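Local coordinates for protein putative thiol-disulfide isomerase or thioredoxin (Salmonella enterica subsp. enterica serovar Typhimurium, PDB 3L9V) that probably catalyses thiol-disulfide exchange in substrate proteins, as a DsbA paralogue with a thioredoxin fold, at residues S166-N169 / F170-R173; Y174-V177 / V178-L181; C29-S33 / Q34-V38; H156-N159 / A160-G163. All blocks are in the same frame, centred on the assembly; numbering follows the deposited sequence.

Contact 1 (S166-N169 / F170-R173); sequences SVEN and FRSR
Phe170 and Ser166 meet where the backbone of 166-173 winds into the first two turns of helix 167-182, the C-terminal helix of the DsbA-like thioredoxin fold. Four i to i+4 bonds join the segments: Phe170 N to Ser166 O, Arg171 N to Val167 O, Ser172 N to Glu168 O and Arg173 N to Asn169 O. Ser166 is the N-cap. Its OG accepts from Asn169 N at 3.1 Å and occupies one of the amides that the first turn cannot satisfy from within.

Two groups of side chains follow the backbone. Arg171 doubles back along the helix because its chain bends at chi3 (71°). One face of its guanidinium covers Glu168 CA, which sits near the NH2 end, and Arg171 NH1 is 3.7 Å from Val167 CG1. The acid of Glu168 does not pair with it: Glu168 OE2 and Arg171 NH2 stay 5.5 Å apart. Arg171 NH1 instead bonds to Met36 O, tying this helix to the loop after helix 27-35.

Arg173 follows Asn169 outward from the helix. Arg173 is extended from CG to NE, and its NH1 bonds to Gly163 O. The Asn169 amide and the Arg173 guanidinium are 23° from parallel, with Asn169 ND2 3.6 Å from Arg173 NH2. Phe170 turns its ring from this turn toward Phe162. Asn169 CB caps the middle of the Arg173 guanidinium, 3.7 Å above its plane.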
ATOM      1  N   SER A 166       4.837  -0.895 -23.348  1.00 35.75           N
ATOM      2  CA  SER A 166       6.040  -0.824 -22.530  1.00 30.95           C
ATOM      3  C   SER A 166       5.748  -0.401 -21.086  1.00 29.71           C
ATOM      4  O   SER A 166       4.752   0.268 -20.800  1.00 25.35           O
ATOM      5  CB  SER A 166       7.069   0.122 -23.171  1.00 30.41           C
ATOM      6  OG  SER A 166       6.608   1.470 -23.189  1.00 34.01           O
ATOM      7  N   VAL A 167       6.630  -0.813 -20.183  1.00 28.31           N
ATOM      8  CA  VAL A 167       6.534  -0.430 -18.789  1.00 22.96           C
ATOM      9  C   VAL A 167       6.550   1.080 -18.701  1.00 31.86           C
ATOM     10  O   VAL A 167       5.775   1.690 -17.960  1.00 26.24           O
ATOM     11  CB  VAL A 167       7.710  -0.987 -17.979  1.00 28.46           C
ATOM     12  CG1 VAL A 167       7.791  -0.291 -16.618  1.00 28.03           C
ATOM     13  CG2 VAL A 167       7.563  -2.463 -17.807  1.00 30.50           C
ATOM     14  N   GLU A 168       7.418   1.676 -19.506  1.00 31.27           N
ATOM     15  CA  GLU A 168       7.657   3.118 -19.489  1.00 35.38           C
ATOM     16  C   GLU A 168       6.435   3.941 -19.934  1.00 34.23           C
ATOM     17  O   GLU A 168       6.132   4.973 -19.336  1.00 27.65           O
ATOM     18  CB  GLU A 168       8.879   3.441 -20.355  1.00 44.48           C
ATOM     19  CG  GLU A 168       9.228   4.913 -20.443  1.00 56.24           C
ATOM     20  CD  GLU A 168      10.103   5.219 -21.651  1.00 67.44           C
ATOM     21  OE1 GLU A 168      10.321   4.305 -22.480  1.00 67.87           O
ATOM     22  OE2 GLU A 168      10.570   6.373 -21.776  1.00 71.14           O
ATOM     23  N   ASN A 169       5.731   3.494 -20.974  1.00 28.49           N
ATOM     24  CA  ASN A 169       4.489   4.172 -21.362  1.00 32.47           C
ATOM     25  C   ASN A 169       3.362   3.891 -20.381  1.00 28.73           C
ATOM     26  O   ASN A 169       2.574   4.785 -20.064  1.00 33.62           O
ATOM     27  CB  ASN A 169       4.054   3.777 -22.777  1.00 37.15           C
ATOM     28  CG  ASN A 169       4.989   4.309 -23.832  1.00 39.15           C
ATOM     29  OD1 ASN A 169       5.848   5.127 -23.540  1.00 40.35           O
ATOM     30  ND2 ASN A 169       4.833   3.844 -25.062  1.00 41.71           N
ATOM     31  N   PHE A 170       3.276   2.648 -19.904  1.00 19.97           N
ATOM     32  CA  PHE A 170       2.247   2.321 -18.919  1.00 24.49           C
ATOM     33  C   PHE A 170       2.400   3.203 -17.685  1.00 26.42           C
ATOM     34  O   PHE A 170       1.445   3.801 -17.227  1.00 27.73           O
ATOM     35  CB  PHE A 170       2.257   0.844 -18.491  1.00 21.59           C
ATOM     36  CG  PHE A 170       1.088   0.473 -17.603  1.00 27.49           C
ATOM     37  CD1 PHE A 170       1.132   0.709 -16.232  1.00 27.61           C
ATOM     38  CD2 PHE A 170      -0.058  -0.076 -18.142  1.00 26.97           C
ATOM     39  CE1 PHE A 170       0.055   0.401 -15.421  1.00 29.36           C
ATOM     40  CE2 PHE A 170      -1.139  -0.386 -17.333  1.00 32.24           C
ATOM     41  CZ  PHE A 170      -1.081  -0.143 -15.971  1.00 30.33           C
ATOM     42  N   ARG A 171       3.608   3.255 -17.145  1.00 27.11           N
ATOM     43  CA  ARG A 171       3.900   4.062 -15.964  1.00 32.00           C
ATOM     44  C   ARG A 171       3.578   5.550 -16.172  1.00 33.32           C
ATOM     45  O   ARG A 171       2.952   6.193 -15.332  1.00 32.24           O
ATOM     46  CB  ARG A 171       5.378   3.901 -15.597  1.00 27.15           C
ATOM     47  CG  ARG A 171       5.886   4.888 -14.555  1.00 28.22           C
ATOM     48  CD  ARG A 171       7.349   4.574 -14.170  1.00 32.82           C
ATOM     49  NE  ARG A 171       8.302   4.898 -15.229  1.00 34.58           N
ATOM     50  CZ  ARG A 171       9.222   4.069 -15.722  1.00 32.51           C
ATOM     51  NH1 ARG A 171       9.350   2.834 -15.268  1.00 30.49           N
ATOM     52  NH2 ARG A 171      10.027   4.491 -16.679  1.00 41.26           N
ATOM     53  N   SER A 172       4.013   6.090 -17.303  1.00 31.15           N
ATOM     54  CA  SER A 172       3.782   7.497 -17.607  1.00 32.49           C
ATOM     55  C   SER A 172       2.294   7.819 -17.739  1.00 29.96           C
ATOM     56  O   SER A 172       1.831   8.864 -17.271  1.00 26.75           O
ATOM     57  CB  SER A 172       4.496   7.904 -18.896  1.00 36.47           C
ATOM     58  OG  SER A 172       5.894   7.739 -18.770  1.00 53.02           O
ATOM     59  N   ARG A 173       1.549   6.929 -18.382  1.00 24.94           N
ATOM     60  CA  ARG A 173       0.131   7.191 -18.580  1.00 24.20           C
ATOM     61  C   ARG A 173      -0.649   7.089 -17.283  1.00 26.57           C
ATOM     62  O   ARG A 173      -1.534   7.896 -17.031  1.00 31.61           O
ATOM     63  CB  ARG A 173      -0.454   6.294 -19.671  1.00 27.88           C
ATOM     64  CG  ARG A 173       0.127   6.631 -21.029  1.00 23.71           C
ATOM     65  CD  ARG A 173      -0.102   5.523 -22.048  1.00 26.65           C
ATOM     66  NE  ARG A 173       0.706   5.798 -23.226  1.00 37.13           N
ATOM     67  CZ  ARG A 173       0.813   4.994 -24.275  1.00 38.62           C
ATOM     68  NH1 ARG A 173       0.167   3.840 -24.301  1.00 34.61           N
ATOM     69  NH2 ARG A 173       1.579   5.351 -25.292  1.00 40.30           N
TER

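Contact 2 (Y174-V177 / V178-L181); sequences YAAV and VRKL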
ATOM      1  N   TYR A 174      -0.302   6.115 -16.446  1.00 26.25           N
ATOM      2  CA  TYR A 174      -0.952   5.954 -15.149  1.00 25.64           C
ATOM      3  C   TYR A 174      -0.699   7.191 -14.276  1.00 24.80           C
ATOM      4  O   TYR A 174      -1.631   7.764 -13.709  1.00 30.39           O
ATOM      5  CB  TYR A 174      -0.439   4.690 -14.446  1.00 33.22           C
ATOM      6  CG  TYR A 174      -1.334   4.160 -13.345  1.00 29.79           C
ATOM      7  CD1 TYR A 174      -2.303   3.203 -13.611  1.00 29.16           C
ATOM      8  CD2 TYR A 174      -1.198   4.608 -12.039  1.00 31.32           C
ATOM      9  CE1 TYR A 174      -3.119   2.711 -12.602  1.00 31.27           C
ATOM     10  CE2 TYR A 174      -2.007   4.121 -11.025  1.00 26.33           C
ATOM     11  CZ  TYR A 174      -2.956   3.185 -11.306  1.00 30.97           C
ATOM     12  OH  TYR A 174      -3.736   2.704 -10.292  1.00 27.91           O
ATOM     13  N   ALA A 175       0.561   7.608 -14.195  1.00 24.15           N
ATOM     14  CA  ALA A 175       0.927   8.793 -13.422  1.00 32.49           C
ATOM     15  C   ALA A 175       0.310  10.086 -13.985  1.00 33.47           C
ATOM     16  O   ALA A 175      -0.033  10.985 -13.223  1.00 27.39           O
ATOM     17  CB  ALA A 175       2.451   8.933 -13.319  1.00 29.49           C
ATOM     18  N   ALA A 176       0.183  10.167 -15.309  1.00 26.00           N
ATOM     19  CA  ALA A 176      -0.394  11.339 -15.952  1.00 26.04           C
ATOM     20  C   ALA A 176      -1.826  11.546 -15.482  1.00 24.36           C
ATOM     21  O   ALA A 176      -2.239  12.664 -15.171  1.00 30.32           O
ATOM     22  CB  ALA A 176      -0.339  11.213 -17.478  1.00 27.08           C
ATOM     23  N   VAL A 177      -2.577  10.456 -15.401  1.00 26.45           N
ATOM     24  CA  VAL A 177      -3.939  10.533 -14.917  1.00 28.85           C
ATOM     25  C   VAL A 177      -4.007  10.920 -13.434  1.00 32.34           C
ATOM     26  O   VAL A 177      -4.825  11.743 -13.041  1.00 27.38           O
ATOM     27  CB  VAL A 177      -4.727   9.236 -15.211  1.00 27.35           C
ATOM     28  CG1 VAL A 177      -6.031   9.206 -14.431  1.00 19.78           C
ATOM     29  CG2 VAL A 177      -4.991   9.139 -16.705  1.00 33.15           C
ATOM     30  N   VAL A 178      -3.139  10.343 -12.615  1.00 27.11           N
ATOM     31  CA  VAL A 178      -3.101  10.744 -11.211  1.00 20.10           C
ATOM     32  C   VAL A 178      -2.724  12.200 -11.044  1.00 21.87           C
ATOM     33  O   VAL A 178      -3.334  12.921 -10.254  1.00 30.31           O
ATOM     34  CB  VAL A 178      -2.160   9.868 -10.398  1.00 26.72           C
ATOM     35  CG1 VAL A 178      -1.958  10.476  -8.989  1.00 20.34           C
ATOM     36  CG2 VAL A 178      -2.747   8.484 -10.323  1.00 21.05           C
ATOM     37  N   ARG A 179      -1.703  12.621 -11.788  1.00 24.34           N
ATOM     38  CA  ARG A 179      -1.302  14.018 -11.845  1.00 25.78           C
ATOM     39  C   ARG A 179      -2.504  14.930 -12.182  1.00 29.28           C
ATOM     40  O   ARG A 179      -2.811  15.872 -11.448  1.00 31.26           O
ATOM     41  CB  ARG A 179      -0.183  14.197 -12.878  1.00 28.82           C
ATOM     42  CG  ARG A 179       0.408  15.637 -12.972  1.00 34.23           C
ATOM     43  CD  ARG A 179       1.097  15.872 -14.338  1.00 30.11           C
ATOM     44  NE  ARG A 179       0.096  15.920 -15.393  1.00 29.67           N
ATOM     45  CZ  ARG A 179       0.231  15.409 -16.615  1.00 32.80           C
ATOM     46  NH1 ARG A 179       1.350  14.793 -16.978  1.00 28.21           N
ATOM     47  NH2 ARG A 179      -0.769  15.526 -17.482  1.00 35.42           N
ATOM     48  N   LYS A 180      -3.184  14.641 -13.285  1.00 22.97           N
ATOM     49  CA  LYS A 180      -4.375  15.405 -13.672  1.00 24.98           C
ATOM     50  C   LYS A 180      -5.386  15.563 -12.533  1.00 25.75           C
ATOM     51  O   LYS A 180      -5.891  16.645 -12.268  1.00 31.40           O
ATOM     52  CB  LYS A 180      -5.045  14.752 -14.877  1.00 24.97           C
ATOM     53  CG  LYS A 180      -6.436  15.319 -15.181  1.00 38.41           C
ATOM     54  CD  LYS A 180      -6.980  14.767 -16.499  1.00 43.54           C
ATOM     55  CE  LYS A 180      -7.269  13.267 -16.397  1.00 44.68           C
ATOM     56  NZ  LYS A 180      -7.616  12.684 -17.730  1.00 42.81           N
ATOM     57  N   LEU A 181      -5.670  14.459 -11.855  1.00 29.50           N
ATOM     58  CA  LEU A 181      -6.663  14.429 -10.798  1.00 26.66           C
ATOM     59  C   LEU A 181      -6.205  15.137  -9.529  1.00 30.42           C
ATOM     60  O   LEU A 181      -7.022  15.508  -8.684  1.00 22.80           O
ATOM     61  CB  LEU A 181      -7.036  12.985 -10.481  1.00 23.87           C
ATOM     62  CG  LEU A 181      -7.817  12.253 -11.573  1.00 35.84           C
ATOM     63  CD1 LEU A 181      -8.026  10.795 -11.168  1.00 26.03           C
ATOM     64  CD2 LEU A 181      -9.162  12.934 -11.859  1.00 26.78           C
TER
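Val177 and Leu181 are neighbours one turn apart, further along helix 167-182, which packs on the thioredoxin-fold sheet. Val177 CG1 is 4.1 Å from Leu181 CD1. Both residues pack on Ile157 of strand 155-157. Val177 has CG1 anti to its backbone N (chi1 167°), and this branch is the one that meets the leucine.

Tyr174 and Val178 continue the buried side. Tyr174 CE2 and Val178 CG2 are 4.5 Å apart, a loose contact. Beyond them, Ile42 of helix 38-43 touches both.

Ordinary helical bonds hold the backbone, from Val178 N to Tyr174 O through to Leu181 N to Val177 O. The Arg179 N to Ala175 O bond is short, at 2.7 Å.

Arg179 belongs to the exposed side. Its chain leaves the helix extended, then bends at chi3 (69°), which brings the guanidinium back toward the preceding turn. Arg179 NH1 comes within 4.0 Å of Ala176 CB. Ala176 O lies 3.8 Å above one face of the Arg179 guanidinium, away from its centre.

Contact 3 (C29-S33 / Q34-V38); sequences CYAFS and QTMGV
Hydrogen bonds between Tyr30 and Gln34 and around Ala31 set the backbone path. Gln34 N donates to Tyr30 O in a normal helical bond. Ala31 O then takes two donors. Met36 N, five residues on, approaches in the carbonyl plane at 2.8 Å, a pi-type turn. Thr35 N makes a longer bond of 3.3 Å from above that plane. Among side chains, Gln34 NE2 donates to Ser33 OG at 2.7 Å, nearly straight (170°) and in the amide plane. The glutamine folds back to do this, bent at chi2 (-65°).

This is the end of helix 27-35, which in the thioredoxin fold carries the CxxC motif at its start. Cys29 is probably the second cysteine of that pair. Gly37, with positive phi, turns the chain into helix 38-43.

Aromatic contacts come next. Val38 CG1 makes a CH-pi contact over one face of Phe32, 3.9 Å from the ring centroid. Tyr174 meets Phe32 edge-to-face. Tyr30 crosses Gln34 at about a right angle, with Tyr30 CE1 3.6 Å from Gln34 CB.

Ala31 adds apolar packing: its CB lies 3.9 Å from Met36 SE, the selenium of a selenomethionine whose extended chain passes alongside.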
ATOM      1  N   CYS A  29       0.539  -5.194  -7.452  0.59 24.27           N
ATOM      2  CA  CYS A  29       1.045  -4.332  -6.369  0.59 24.38           C
ATOM      3  C   CYS A  29       2.559  -4.426  -6.288  0.59 22.66           C
ATOM      4  O   CYS A  29       3.241  -3.416  -6.183  0.59 22.27           O
ATOM      5  CB  CYS A  29       0.434  -4.708  -5.017  0.59 24.11           C
ATOM      6  SG  CYS A  29      -1.368  -4.627  -4.918  0.59 30.72           S
ATOM      7  N   TYR A  30       3.083  -5.649  -6.362  1.00 25.24           N
ATOM      8  CA  TYR A  30       4.526  -5.853  -6.421  1.00 20.86           C
ATOM      9  C   TYR A  30       5.095  -5.046  -7.564  1.00 18.60           C
ATOM     10  O   TYR A  30       6.079  -4.323  -7.416  1.00 27.68           O
ATOM     11  CB  TYR A  30       4.837  -7.341  -6.665  1.00 26.74           C
ATOM     12  CG  TYR A  30       6.309  -7.622  -6.924  1.00 30.65           C
ATOM     13  CD1 TYR A  30       7.278  -7.268  -5.987  1.00 26.34           C
ATOM     14  CD2 TYR A  30       6.723  -8.256  -8.094  1.00 31.50           C
ATOM     15  CE1 TYR A  30       8.618  -7.543  -6.201  1.00 29.67           C
ATOM     16  CE2 TYR A  30       8.072  -8.535  -8.319  1.00 37.94           C
ATOM     17  CZ  TYR A  30       9.006  -8.176  -7.369  1.00 36.86           C
ATOM     18  OH  TYR A  30      10.329  -8.431  -7.584  1.00 41.03           O
ATOM     19  N   ALA A  31       4.480  -5.181  -8.740  1.00 30.70           N
ATOM     20  CA  ALA A  31       4.950  -4.438  -9.906  1.00 23.11           C
ATOM     21  C   ALA A  31       4.906  -2.916  -9.685  1.00 20.65           C
ATOM     22  O   ALA A  31       5.878  -2.207  -9.993  1.00 21.47           O
ATOM     23  CB  ALA A  31       4.164  -4.848 -11.183  1.00 20.66           C
ATOM     24  N   PHE A  32       3.793  -2.394  -9.159  1.00 21.33           N
ATOM     25  CA  PHE A  32       3.707  -0.933  -8.976  1.00 23.34           C
ATOM     26  C   PHE A  32       4.815  -0.421  -8.035  1.00 29.53           C
ATOM     27  O   PHE A  32       5.414   0.638  -8.258  1.00 28.09           O
ATOM     28  CB  PHE A  32       2.351  -0.506  -8.395  1.00 25.25           C
ATOM     29  CG  PHE A  32       1.251  -0.407  -9.406  1.00 36.50           C
ATOM     30  CD1 PHE A  32       1.368  -1.014 -10.654  1.00 35.72           C
ATOM     31  CD2 PHE A  32       0.090   0.284  -9.109  1.00 32.34           C
ATOM     32  CE1 PHE A  32       0.346  -0.922 -11.581  1.00 36.90           C
ATOM     33  CE2 PHE A  32      -0.936   0.382 -10.042  1.00 32.20           C
ATOM     34  CZ  PHE A  32      -0.809  -0.225 -11.271  1.00 33.74           C
ATOM     35  N   SER A  33       5.056  -1.170  -6.964  1.00 29.88           N
ATOM     36  CA  SER A  33       5.943  -0.706  -5.904  1.00 27.04           C
ATOM     37  C   SER A  33       7.405  -0.940  -6.267  1.00 30.75           C
ATOM     38  O   SER A  33       8.247  -0.060  -6.096  1.00 31.21           O
ATOM     39  CB  SER A  33       5.625  -1.445  -4.600  1.00 34.20           C
ATOM     40  OG  SER A  33       6.671  -1.304  -3.655  1.00 36.00           O
ATOM     41  N   GLN A  34       7.700  -2.134  -6.772  1.00 30.35           N
ATOM     42  CA  GLN A  34       9.076  -2.624  -6.800  1.00 32.68           C
ATOM     43  C   GLN A  34       9.738  -2.740  -8.185  1.00 36.70           C
ATOM     44  O   GLN A  34      10.955  -2.599  -8.283  1.00 28.05           O
ATOM     45  CB  GLN A  34       9.139  -3.991  -6.092  1.00 35.19           C
ATOM     46  CG  GLN A  34       8.676  -3.960  -4.641  1.00 30.51           C
ATOM     47  CD  GLN A  34       9.596  -3.129  -3.778  1.00 34.60           C
ATOM     48  OE1 GLN A  34      10.796  -3.639  -3.566  1.00 29.72           O
ATOM     49  NE2 GLN A  34       9.241  -2.030  -3.314  1.00 34.97           N
ATOM     50  N   THR A  35       8.974  -3.004  -9.247  1.00 33.69           N
ATOM     51  CA  THR A  35       9.612  -3.222 -10.542  0.82 33.61           C
ATOM     52  C   THR A  35       9.256  -2.224 -11.631  1.00 36.50           C
ATOM     53  O   THR A  35      10.044  -2.004 -12.550  1.00 39.99           O
ATOM     54  CB  THR A  35       9.341  -4.618 -11.063  0.82 31.91           C
ATOM     55  OG1 THR A  35       7.942  -4.760 -11.308  0.82 26.52           O
ATOM     56  CG2 THR A  35       9.776  -5.638 -10.021  0.82 30.45           C
HETATM   57  N   MSE A  36       8.094  -1.597 -11.544  1.00 40.26           N
HETATM   58  CA  MSE A  36       7.708  -0.693 -12.622  1.00 37.65           C
HETATM   59  C   MSE A  36       7.784   0.775 -12.277  1.00 34.21           C
HETATM   60  O   MSE A  36       7.547   1.615 -13.132  1.00 34.74           O
HETATM   61  CB  MSE A  36       6.310  -1.032 -13.108  1.00 34.51           C
HETATM   62  CG  MSE A  36       6.234  -2.385 -13.763  1.00 35.49           C
HETATM   63 SE   MSE A  36       4.444  -2.699 -14.420  1.00 50.49          SE
HETATM   64  CE  MSE A  36       4.825  -4.419 -15.280  1.00 82.39           C
ATOM     65  N   GLY A  37       8.086   1.081 -11.020  1.00 29.54           N
ATOM     66  CA  GLY A  37       8.232   2.459 -10.580  1.00 29.71           C
ATOM     67  C   GLY A  37       6.973   3.308 -10.691  1.00 27.61           C
ATOM     68  O   GLY A  37       7.074   4.521 -10.850  1.00 34.41           O
ATOM     69  N   VAL A  38       5.804   2.675 -10.636  1.00 30.22           N
ATOM     70  CA  VAL A  38       4.537   3.404 -10.687  1.00 27.33           C
ATOM     71  C   VAL A  38       4.313   4.188  -9.379  1.00 30.65           C
ATOM     72  O   VAL A  38       3.987   5.364  -9.418  1.00 29.30           O
ATOM     73  CB  VAL A  38       3.362   2.454 -10.990  1.00 31.00           C
ATOM     74  CG1 VAL A  38       2.025   3.157 -10.826  1.00 36.85           C
ATOM     75  CG2 VAL A  38       3.490   1.874 -12.415  1.00 28.31           C
TER

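Contact 4 (H156-N159 / A160-G163); sequences HINN and AAFG
Phe162 sets the edge of its ring against Ile157, which it crosses at about a right angle. Ile157 CG2 is 3.7 Å from Phe162 CE1. With Ile157 CG1 set beside the backbone N (chi1 -57°), the CG2 branch is the one that reaches the ring. Two backbone carbonyls also approach the same ring. Asn159 O lies in the ring plane at its edge. Asn158 O is oblique, 3.4 Å from Phe162 CE1.

The chain bends here through a beta turn. Ala161 N donates to Asn158 O at 3.0 Å, its i to i+3 bond, with the donor far above the carbonyl plane. The side chain of Asn158 adds a second bond. Its OD1 accepts from Ala160 N at 2.9 Å, which makes the bend an Asx turn as well. A trans chi1 (-177°) carries the Asn158 amide forward to this donor. The N-H...O angle is only 140°, and the donor again lies well out of the plane. On the same amide, Asn158 ND2 rests 3.7 Å from Ala161 CB.

Asn159 faces the other way. Its OD1 is hydrogen-bonded to the Tyr174 hydroxyl and its ND2 to Pro147 O, so both ends of the amide are held and its rotation is fixed.

The turn follows strand 155-157 and leads into helix 167-182. Ile157 packs against Val149 and Val151 of strand 148-151 and against Tyr174 of the helix. Phe162 meets the same helix at Tyr174 and Val177.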
ATOM      1  N   HIS A 156     -11.269   6.927  -7.855  1.00 25.91           N
ATOM      2  CA  HIS A 156     -10.651   5.601  -7.901  1.00 29.37           C
ATOM      3  C   HIS A 156     -10.068   5.371  -9.295  1.00 28.35           C
ATOM      4  O   HIS A 156     -10.784   5.418 -10.284  1.00 33.20           O
ATOM      5  CB  HIS A 156     -11.673   4.510  -7.569  1.00 28.43           C
ATOM      6  CG  HIS A 156     -11.133   3.115  -7.692  1.00 34.04           C
ATOM      7  ND1 HIS A 156     -11.833   2.098  -8.318  1.00 37.28           N
ATOM      8  CD2 HIS A 156      -9.972   2.563  -7.278  1.00 33.44           C
ATOM      9  CE1 HIS A 156     -11.127   0.984  -8.270  1.00 32.72           C
ATOM     10  NE2 HIS A 156      -9.983   1.240  -7.652  1.00 31.83           N
ATOM     11  N   ILE A 157      -8.765   5.159  -9.377  1.00 21.59           N
ATOM     12  CA  ILE A 157      -8.143   4.944 -10.672  1.00 26.74           C
ATOM     13  C   ILE A 157      -8.585   3.577 -11.206  1.00 25.76           C
ATOM     14  O   ILE A 157      -8.642   2.612 -10.461  1.00 22.93           O
ATOM     15  CB  ILE A 157      -6.604   5.071 -10.605  1.00 31.54           C
ATOM     16  CG1 ILE A 157      -6.199   6.453 -10.042  1.00 29.70           C
ATOM     17  CG2 ILE A 157      -5.978   4.787 -11.991  1.00 29.60           C
ATOM     18  CD1 ILE A 157      -6.528   7.678 -10.981  1.00 18.57           C
ATOM     19  N   ASN A 158      -8.927   3.503 -12.493  1.00 24.26           N
ATOM     20  CA  ASN A 158      -9.287   2.220 -13.091  1.00 21.92           C
ATOM     21  C   ASN A 158      -8.051   1.520 -13.681  1.00 23.87           C
ATOM     22  O   ASN A 158      -7.656   1.819 -14.800  1.00 25.79           O
ATOM     23  CB  ASN A 158     -10.363   2.413 -14.181  1.00 27.77           C
ATOM     24  CG  ASN A 158     -10.831   1.090 -14.779  1.00 27.17           C
ATOM     25  OD1 ASN A 158     -10.262   0.047 -14.497  1.00 29.35           O
ATOM     26  ND2 ASN A 158     -11.871   1.136 -15.605  1.00 24.21           N
ATOM     27  N   ASN A 159      -7.438   0.595 -12.943  1.00 25.92           N
ATOM     28  CA  ASN A 159      -6.199  -0.044 -13.425  1.00 21.11           C
ATOM     29  C   ASN A 159      -6.409  -0.665 -14.816  1.00 24.96           C
ATOM     30  O   ASN A 159      -5.492  -0.779 -15.627  1.00 26.48           O
ATOM     31  CB  ASN A 159      -5.765  -1.175 -12.487  1.00 20.98           C
ATOM     32  CG  ASN A 159      -5.541  -0.711 -11.035  1.00 27.47           C
ATOM     33  OD1 ASN A 159      -5.183   0.434 -10.783  1.00 21.40           O
ATOM     34  ND2 ASN A 159      -5.757  -1.616 -10.091  1.00 28.69           N
ATOM     35  N   ALA A 160      -7.622  -1.108 -15.071  1.00 26.65           N
ATOM     36  CA  ALA A 160      -7.844  -1.919 -16.253  1.00 29.70           C
ATOM     37  C   ALA A 160      -8.216  -1.053 -17.463  1.00 35.08           C
ATOM     38  O   ALA A 160      -8.637  -1.575 -18.493  1.00 36.40           O
ATOM     39  CB  ALA A 160      -8.896  -2.975 -15.972  1.00 24.99           C
ATOM     40  N   ALA A 161      -8.016   0.261 -17.351  1.00 27.50           N
ATOM     41  CA  ALA A 161      -8.354   1.169 -18.438  1.00 32.63           C
ATOM     42  C   ALA A 161      -7.110   1.756 -19.116  1.00 34.47           C
ATOM     43  O   ALA A 161      -7.219   2.690 -19.900  1.00 36.14           O
ATOM     44  CB  ALA A 161      -9.295   2.297 -17.936  1.00 23.95           C
ATOM     45  N   PHE A 162      -5.931   1.208 -18.822  1.00 24.64           N
ATOM     46  CA  PHE A 162      -4.690   1.734 -19.393  1.00 26.48           C
ATOM     47  C   PHE A 162      -4.113   0.738 -20.393  1.00 32.50           C
ATOM     48  O   PHE A 162      -4.249  -0.470 -20.220  1.00 30.10           O
ATOM     49  CB  PHE A 162      -3.655   2.045 -18.296  1.00 23.26           C
ATOM     50  CG  PHE A 162      -4.053   3.197 -17.421  1.00 25.05           C
ATOM     51  CD1 PHE A 162      -4.781   2.986 -16.272  1.00 29.60           C
ATOM     52  CD2 PHE A 162      -3.748   4.489 -17.785  1.00 27.98           C
ATOM     53  CE1 PHE A 162      -5.185   4.051 -15.479  1.00 35.28           C
ATOM     54  CE2 PHE A 162      -4.157   5.561 -17.006  1.00 36.98           C
ATOM     55  CZ  PHE A 162      -4.871   5.341 -15.847  1.00 33.35           C
ATOM     56  N   GLY A 163      -3.510   1.254 -21.453  1.00 32.33           N
ATOM     57  CA  GLY A 163      -2.879   0.410 -22.454  1.00 36.93           C
ATOM     58  C   GLY A 163      -1.473   0.895 -22.749  1.00 31.24           C
ATOM     59  O   GLY A 163      -1.218   2.092 -22.764  1.00 30.38           O
TER

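In the fold
Along the chain the order is contact 3, contact 4, contact 1, contact 2. Contacts 1 and 2 are successive parts of helix 167-182, about 12 Å apart between centres. Contact 4 is the turn that joins strand 155-157 to that helix; centre to centre it lies about 12 Å from contact 1 and about 11 Å from contact 2. Contact 3 ends helix 27-35, which starts with the probable CxxC pair; its centre is about 12 Å from that of contact 1 and about 16 Å from that of contact 2. Contacts 3 and 4 do not touch, but both touch contacts 1 and 2. The C-terminal helix therefore links the CxxC helix to the turn that follows strand 155-157.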